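Local coordinates for protein GrgF (Penicillium sp. sh18, PDB 6LZH) that acts as a polyketide transferase of the alpha/beta hydrolase fold, taking part in the biosynthesis of the fungal polyketide gregatin A, at residues Leu6-Val11 and Gly23-Ser29; Gln30-Ala34 and Asn101-Glu106. One frame throughout, in Å; residues are numbered along the deposited sequence.

Overall arrangement
Both contacts belong to the mixed beta-sheet of an alpha/beta hydrolase fold, and their centres lie about 12 Å apart on the same side of the chain's centre. Interaction 1 comes first in sequence and is complete before interaction 2 opens: it pairs strand 9-14, outermost in the sheet, with strand 20-26, after which the chain runs directly through Ser29 and Gln30 into strand 32-38. Interaction 2 joins the start of that strand to the turn following helix 84-99. The two meet through Leu103, whose CD1 packs 3.6 Å from CB of Pro27. Both lie at one end of the sheet's strands, away from Cys115, Asp240 and His269, the probable catalytic residues.

Interaction 1: residues Leu6-Val11 and Gly23-Ser29; sequences LPRSDV and GWLFPAS
The side chain of Arg8 lies over the indole of Trp24, its guanidinium flat on the ring (centres 3.6 Å apart, planes at 7°), in a cation-pi stack on the beta hairpin that begins this alpha/beta hydrolase sheet. Strands 9-11 and 23-26 run antiparallel, 4.6 Å apart at closest approach, with N-to-C directions at 133°. Ser9 and Leu25 form a hydrogen-bonded pair (N to O 2.9 Å each way), as do Val11 and Gly23 (Val11 N to Gly23 O and Gly23 N to Val11 O, both 2.9 Å); Asp10 and Trp24 between them are a non-hydrogen-bonded pair. The t,t start of Arg8 carries its long chain along the hairpin, so that CG also sits over the Phe26 ring, 4.1 Å from its centroid, while Lys45 makes a further cation-pi contact with Trp24. On the face carrying Ser9, Val11 and Leu25, Val11 CG1 meets Leu25 CB at 3.7 Å; these branched aliphatic residues suit it because Leu64, Trp97 and Phe98 pack there. Gly23, extended at phi/psi -171/-160, adds no side chain beside Val11. Ahead of strand 9-11 the chain stays extended but separates from its partner: Leu6 CB packs against Pro27 CG at 4.0 Å, and a water accepts from Leu6 N (3.1 Å) while donating to Pro27 O (2.7 Å).

Interaction 2: residues Gln30-Ala34 and Asn101-Glu106; sequences QRGPA and NPLVNE
Arg31, Leu103 and Asn105 bury the most surface where the start of strand 32-38 meets the turn after helix 84-99. Residues 101-104 form a type I turn, closed by Val104 N to Asn101 O (2.9 Å); Asn101 OD1 also accepts from Leu103 N (2.9 Å), an Asx turn suiting asparagine's short carbonyl-bearing side chain. The turn presents Leu103 O to Gly32 N at 2.9 Å, and Gly32 O accepts from Asn105 N at 2.9 Å, so that Gly32 and Val104 form a parallel bridge, CA to CA 5.4 Å. Gly32 is extended (phi/psi 176/-154), and a CB there would clash with CD of Pro33. Leu103 (chi1 m, chi2 t) brings CD2 to 3.4 Å from Gln30 C, while further along the strand Ala34 CB touches Val104 CG1 at 3.7 Å, both packing on Phe98. Arg31, all-trans through chi3, spans the turn: NH1 donates to Pro102 O at 2.9 Å, and one guanidinium face covers CA of Asn105, whose OD1 is hydrogen-bonded to Lys107 N. A water accepts from Arg31 NH2 (2.8 Å) and donates to Val104 O (2.9 Å). Arginine's positive charge is thus met across these segments by backbone carbonyls and water, without a salt bridge.

Interaction 1: residues Leu6-Val11 and Gly23-Ser29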
ATOM      1  N   LEU A   6      20.020  30.044  15.382  1.00 38.46           N
ATOM      2  CA  LEU A   6      19.361  30.605  14.210  1.00 33.38           C
ATOM      3  C   LEU A   6      17.837  30.468  14.305  1.00 31.55           C
ATOM      4  O   LEU A   6      17.321  29.572  14.966  1.00 32.99           O
ATOM      5  CB  LEU A   6      19.879  29.934  12.933  1.00 32.60           C
ATOM      6  CG  LEU A   6      21.270  30.357  12.440  1.00 40.70           C
ATOM      7  CD1 LEU A   6      21.692  29.543  11.226  1.00 36.03           C
ATOM      8  CD2 LEU A   6      21.307  31.845  12.112  1.00 41.62           C
ATOM      9  N   PRO A   7      17.110  31.374  13.660  1.00 39.21           N
ATOM     10  CA  PRO A   7      15.651  31.279  13.669  1.00 31.14           C
ATOM     11  C   PRO A   7      15.158  30.206  12.714  1.00 26.40           C
ATOM     12  O   PRO A   7      15.831  29.791  11.773  1.00 34.58           O
ATOM     13  CB  PRO A   7      15.174  32.671  13.223  1.00 36.98           C
ATOM     14  CG  PRO A   7      16.410  33.486  12.965  1.00 44.20           C
ATOM     15  CD  PRO A   7      17.594  32.564  12.942  1.00 41.55           C
ATOM     16  N   ARG A   8      13.952  29.763  12.997  1.00 28.72           N
ATOM     17  CA  ARG A   8      13.238  28.798  12.185  1.00 26.68           C
ATOM     18  C   ARG A   8      12.723  29.477  10.922  1.00 27.59           C
ATOM     19  O   ARG A   8      12.443  30.677  10.926  1.00 24.88           O
ATOM     20  CB  ARG A   8      12.106  28.246  13.044  1.00 26.59           C
ATOM     21  CG  ARG A   8      11.061  27.415  12.399  1.00 25.31           C
ATOM     22  CD  ARG A   8       9.944  27.305  13.418  1.00 27.53           C
ATOM     23  NE  ARG A   8       8.898  28.283  13.160  1.00 27.16           N
ATOM     24  CZ  ARG A   8       7.832  28.458  13.935  1.00 29.28           C
ATOM     25  NH1 ARG A   8       7.673  27.722  15.033  1.00 28.34           N
ATOM     26  NH2 ARG A   8       6.919  29.365  13.607  1.00 27.96           N
ATOM     27  N   SER A   9      12.636  28.712   9.828  1.00 22.53           N
ATOM     28  CA  SER A   9      12.143  29.198   8.544  1.00 22.50           C
ATOM     29  C   SER A   9      10.914  28.405   8.118  1.00 22.21           C
ATOM     30  O   SER A   9      10.815  27.203   8.372  1.00 22.83           O
ATOM     31  CB  SER A   9      13.200  29.067   7.428  1.00 21.54           C
ATOM     32  OG  SER A   9      14.235  30.008   7.569  1.00 27.39           O
ATOM     33  N   ASP A  10       9.970  29.085   7.470  1.00 22.01           N
ATOM     34  CA  ASP A  10       8.887  28.392   6.788  1.00 22.75           C
ATOM     35  C   ASP A  10       9.419  27.873   5.460  1.00 21.13           C
ATOM     36  O   ASP A  10      10.045  28.623   4.702  1.00 20.48           O
ATOM     37  CB  ASP A  10       7.711  29.327   6.534  1.00 23.05           C
ATOM     38  CG  ASP A  10       6.993  29.752   7.795  1.00 26.14           C
ATOM     39  OD1 ASP A  10       7.270  29.242   8.901  1.00 27.19           O
ATOM     40  OD2 ASP A  10       6.115  30.614   7.666  1.00 28.59           O
ATOM     41  N   VAL A  11       9.169  26.599   5.166  1.00 20.46           N
ATOM     42  CA  VAL A  11       9.649  25.981   3.936  1.00 17.19           C
ATOM     43  C   VAL A  11       8.517  25.151   3.337  1.00 19.04           C
ATOM     44  O   VAL A  11       7.550  24.783   4.011  1.00 15.41           O
ATOM     45  CB  VAL A  11      10.903  25.088   4.158  1.00 16.63           C
ATOM     46  CG1 VAL A  11      12.126  25.912   4.536  1.00 23.34           C
ATOM     47  CG2 VAL A  11      10.624  24.004   5.235  1.00 17.11           C
ATOM     48  N   GLY A  23       6.336  23.141   6.059  1.00 16.45           N
ATOM     49  CA  GLY A  23       6.904  22.856   7.346  1.00 19.33           C
ATOM     50  C   GLY A  23       7.902  23.904   7.763  1.00 19.41           C
ATOM     51  O   GLY A  23       7.914  25.031   7.252  1.00 15.36           O
ATOM     52  N   TRP A  24       8.746  23.496   8.694  1.00 16.91           N
ATOM     53  CA  TRP A  24       9.689  24.375   9.357  1.00 19.76           C
ATOM     54  C   TRP A  24      11.076  23.790   9.222  1.00 18.24           C
ATOM     55  O   TRP A  24      11.272  22.587   9.408  1.00 17.90           O
ATOM     56  CB  TRP A  24       9.365  24.543  10.849  1.00 19.63           C
ATOM     57  CG  TRP A  24       8.161  25.371  11.132  1.00 19.88           C
ATOM     58  CD1 TRP A  24       7.736  26.471  10.435  1.00 21.43           C
ATOM     59  CD2 TRP A  24       7.231  25.190  12.204  1.00 17.17           C
ATOM     60  NE1 TRP A  24       6.596  26.971  11.002  1.00 20.27           N
ATOM     61  CE2 TRP A  24       6.260  26.205  12.089  1.00 20.15           C
ATOM     62  CE3 TRP A  24       7.115  24.255  13.245  1.00 18.44           C
ATOM     63  CZ2 TRP A  24       5.192  26.326  12.981  1.00 23.86           C
ATOM     64  CZ3 TRP A  24       6.055  24.376  14.130  1.00 23.81           C
ATOM     65  CH2 TRP A  24       5.104  25.407  13.991  1.00 22.28           C
ATOM     66  N   LEU A  25      12.033  24.659   8.927  1.00 17.85           N
ATOM     67  CA  LEU A  25      13.438  24.314   8.867  1.00 18.33           C
ATOM     68  C   LEU A  25      14.135  24.957  10.059  1.00 21.80           C
ATOM     69  O   LEU A  25      14.010  26.167  10.265  1.00 18.25           O
ATOM     70  CB  LEU A  25      14.036  24.810   7.550  1.00 19.89           C
ATOM     71  CG  LEU A  25      15.528  24.598   7.321  1.00 23.51           C
ATOM     72  CD1 LEU A  25      15.825  23.126   7.240  1.00 24.87           C
ATOM     73  CD2 LEU A  25      15.954  25.311   6.030  1.00 29.65           C
ATOM     74  N   PHE A  26      14.848  24.148  10.852  1.00 18.89           N
ATOM     75  CA  PHE A  26      15.659  24.622  11.980  1.00 19.22           C
ATOM     76  C   PHE A  26      17.131  24.479  11.601  1.00 19.56           C
ATOM     77  O   PHE A  26      17.744  23.417  11.823  1.00 16.40           O
ATOM     78  CB  PHE A  26      15.349  23.850  13.271  1.00 17.81           C
ATOM     79  CG  PHE A  26      13.910  23.966  13.734  1.00 19.05           C
ATOM     80  CD1 PHE A  26      12.901  23.231  13.112  1.00 18.83           C
ATOM     81  CD2 PHE A  26      13.563  24.812  14.790  1.00 18.42           C
ATOM     82  CE1 PHE A  26      11.578  23.340  13.533  1.00 19.72           C
ATOM     83  CE2 PHE A  26      12.245  24.904  15.226  1.00 19.46           C
ATOM     84  CZ  PHE A  26      11.257  24.174  14.596  1.00 19.65           C
ATOM     85  N   PRO A  27      17.741  25.505  11.000  1.00 18.64           N
ATOM     86  CA  PRO A  27      19.107  25.355  10.490  1.00 19.89           C
ATOM     87  C   PRO A  27      20.137  25.335  11.600  1.00 22.61           C
ATOM     88  O   PRO A  27      20.092  26.140  12.534  1.00 24.45           O
ATOM     89  CB  PRO A  27      19.291  26.590   9.595  1.00 21.85           C
ATOM     90  CG  PRO A  27      18.294  27.564  10.094  1.00 20.35           C
ATOM     91  CD  PRO A  27      17.113  26.753  10.533  1.00 18.58           C
ATOM     92  N   ALA A  28      21.080  24.404  11.479  1.00 19.68           N
ATOM     93  CA  ALA A  28      22.277  24.438  12.301  1.00 21.38           C
ATOM     94  C   ALA A  28      23.169  25.597  11.862  1.00 24.36           C
ATOM     95  O   ALA A  28      22.990  26.177  10.790  1.00 22.91           O
ATOM     96  CB  ALA A  28      23.051  23.129  12.194  1.00 21.83           C
ATOM     97  N   SER A  29      24.148  25.924  12.714  1.00 25.33           N
ATOM     98  CA  SER A  29      25.041  27.058  12.501  1.00 28.25           C
ATOM     99  C   SER A  29      26.103  26.800  11.447  1.00 30.74           C
ATOM    100  O   SER A  29      26.801  27.743  11.057  1.00 35.26           O
ATOM    101  CB  SER A  29      25.729  27.439  13.813  1.00 36.81           C
ATOM    102  OG  SER A  29      24.765  27.757  14.799  1.00 41.72           O
TER
HETATM  103  O   HOH W   1      21.548  27.561  14.345  1.00 31.87           O

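Interaction 2: residues Gln30-Ala34 and Asn101-Glu106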
ATOM      1  N   GLN A  30      26.261  25.563  10.991  1.00 25.72           N
ATOM      2  CA  GLN A  30      27.265  25.246   9.985  1.00 25.47           C
ATOM      3  C   GLN A  30      26.859  23.945   9.311  1.00 26.47           C
ATOM      4  O   GLN A  30      25.982  23.220   9.795  1.00 19.81           O
ATOM      5  CB  GLN A  30      28.668  25.151  10.599  1.00 29.34           C
ATOM      6  CG  GLN A  30      28.864  24.027  11.603  1.00 31.63           C
ATOM      7  CD  GLN A  30      27.986  24.174  12.845  1.00 40.56           C
ATOM      8  OE1 GLN A  30      28.143  25.117  13.628  1.00 36.39           O
ATOM      9  NE2 GLN A  30      27.049  23.245  13.022  1.00 33.46           N
ATOM     10  N   ARG A  31      27.496  23.669   8.171  1.00 20.41           N
ATOM     11  CA  ARG A  31      27.173  22.465   7.412  1.00 20.92           C
ATOM     12  C   ARG A  31      27.425  21.222   8.262  1.00 25.35           C
ATOM     13  O   ARG A  31      28.438  21.118   8.957  1.00 21.80           O
ATOM     14  CB  ARG A  31      27.995  22.420   6.119  1.00 22.56           C
ATOM     15  CG  ARG A  31      27.816  21.151   5.284  1.00 24.80           C
ATOM     16  CD  ARG A  31      28.677  21.223   4.024  1.00 23.73           C
ATOM     17  NE  ARG A  31      28.641  19.977   3.271  1.00 25.11           N
ATOM     18  CZ  ARG A  31      27.708  19.663   2.387  1.00 22.22           C
ATOM     19  NH1 ARG A  31      26.720  20.517   2.139  1.00 26.12           N
ATOM     20  NH2 ARG A  31      27.764  18.497   1.749  1.00 24.83           N
ATOM     21  N   GLY A  32      26.491  20.275   8.210  1.00 24.24           N
ATOM     22  CA  GLY A  32      26.602  19.067   8.996  1.00 21.23           C
ATOM     23  C   GLY A  32      25.400  18.153   8.868  1.00 23.79           C
ATOM     24  O   GLY A  32      24.675  18.176   7.868  1.00 19.71           O
ATOM     25  N   PRO A  33      25.158  17.341   9.898  1.00 22.41           N
ATOM     26  CA  PRO A  33      24.065  16.360   9.840  1.00 21.52           C
ATOM     27  C   PRO A  33      22.702  17.036   9.796  1.00 18.28           C
ATOM     28  O   PRO A  33      22.548  18.229  10.081  1.00 15.18           O
ATOM     29  CB  PRO A  33      24.253  15.550  11.126  1.00 17.45           C
ATOM     30  CG  PRO A  33      24.893  16.554  12.098  1.00 19.49           C
ATOM     31  CD  PRO A  33      25.765  17.449  11.242  1.00 20.21           C
ATOM     32  N   ALA A  34      21.696  16.248   9.405  1.00 18.15           N
ATOM     33  CA  ALA A  34      20.324  16.739   9.305  1.00 15.54           C
ATOM     34  C   ALA A  34      19.341  15.644   9.708  1.00 18.69           C
ATOM     35  O   ALA A  34      19.668  14.447   9.720  1.00 16.95           O
ATOM     36  CB  ALA A  34      19.989  17.234   7.894  1.00 15.12           C
ATOM     37  N   ASN A 101      20.157  21.425   0.292  1.00 28.27           N
ATOM     38  CA  ASN A 101      20.525  22.492   1.216  1.00 31.41           C
ATOM     39  C   ASN A 101      22.026  22.432   1.496  1.00 26.90           C
ATOM     40  O   ASN A 101      22.531  21.379   1.902  1.00 28.24           O
ATOM     41  CB  ASN A 101      19.725  22.371   2.513  1.00 27.86           C
ATOM     42  CG  ASN A 101      19.775  23.628   3.358  1.00 29.87           C
ATOM     43  OD1 ASN A 101      20.850  24.116   3.715  1.00 28.44           O
ATOM     44  ND2 ASN A 101      18.606  24.155   3.694  1.00 26.80           N
ATOM     45  N   PRO A 102      22.766  23.528   1.295  1.00 31.06           N
ATOM     46  CA  PRO A 102      24.223  23.485   1.515  1.00 26.28           C
ATOM     47  C   PRO A 102      24.616  23.321   2.973  1.00 25.49           C
ATOM     48  O   PRO A 102      25.795  23.057   3.251  1.00 25.90           O
ATOM     49  CB  PRO A 102      24.717  24.833   0.955  1.00 33.51           C
ATOM     50  CG  PRO A 102      23.490  25.575   0.449  1.00 33.59           C
ATOM     51  CD  PRO A 102      22.276  24.886   1.003  1.00 31.69           C
ATOM     52  N   LEU A 103      23.683  23.471   3.913  1.00 23.41           N
ATOM     53  CA  LEU A 103      23.960  23.152   5.305  1.00 24.94           C
ATOM     54  C   LEU A 103      23.877  21.656   5.588  1.00 22.21           C
ATOM     55  O   LEU A 103      24.243  21.230   6.689  1.00 22.98           O
ATOM     56  CB  LEU A 103      22.975  23.892   6.230  1.00 26.14           C
ATOM     57  CG  LEU A 103      23.281  25.345   6.589  1.00 24.43           C
ATOM     58  CD1 LEU A 103      22.168  25.923   7.453  1.00 25.74           C
ATOM     59  CD2 LEU A 103      24.626  25.501   7.284  1.00 25.24           C
ATOM     60  N   VAL A 104      23.414  20.854   4.634  1.00 21.10           N
ATOM     61  CA  VAL A 104      23.125  19.444   4.866  1.00 18.64           C
ATOM     62  C   VAL A 104      24.177  18.595   4.166  1.00 24.31           C
ATOM     63  O   VAL A 104      24.289  18.611   2.933  1.00 26.05           O
ATOM     64  CB  VAL A 104      21.715  19.071   4.388  1.00 23.17           C
ATOM     65  CG1 VAL A 104      21.472  17.573   4.574  1.00 21.86           C
ATOM     66  CG2 VAL A 104      20.682  19.878   5.135  1.00 24.64           C
ATOM     67  N   ASN A 105      24.949  17.857   4.964  1.00 20.51           N
ATOM     68  CA  ASN A 105      25.807  16.794   4.461  1.00 21.87           C
ATOM     69  C   ASN A 105      24.944  15.625   4.012  1.00 25.05           C
ATOM     70  O   ASN A 105      24.282  14.990   4.836  1.00 19.01           O
ATOM     71  CB  ASN A 105      26.779  16.374   5.559  1.00 22.82           C
ATOM     72  CG  ASN A 105      27.734  15.277   5.124  1.00 23.47           C
ATOM     73  OD1 ASN A 105      27.430  14.455   4.261  1.00 21.77           O
ATOM     74  ND2 ASN A 105      28.899  15.249   5.753  1.00 24.24           N
ATOM     75  N   GLU A 106      24.979  15.304   2.712  1.00 22.26           N
ATOM     76  CA  GLU A 106      24.027  14.328   2.202  1.00 26.74           C
ATOM     77  C   GLU A 106      24.310  12.914   2.683  1.00 27.59           C
ATOM     78  O   GLU A 106      23.471  12.032   2.475  1.00 24.32           O
ATOM     79  CB  GLU A 106      23.991  14.366   0.675  1.00 29.38           C
ATOM     80  CG  GLU A 106      25.316  14.060   0.025  1.00 34.70           C
ATOM     81  CD  GLU A 106      25.194  13.916  -1.477  1.00 40.78           C
ATOM     82  OE1 GLU A 106      26.036  13.216  -2.081  1.00 46.09           O
ATOM     83  OE2 GLU A 106      24.244  14.496  -2.045  1.00 44.99           O
TER
HETATM   84  O   HOH W   2      25.447  17.411   0.522  1.00 35.03           O
HETATM   85  O   HOH W   3      24.169  19.997   0.195  1.00 38.71           O
HETATM   86  O   HOH W   4      23.318  20.707   9.296  1.00 21.54           O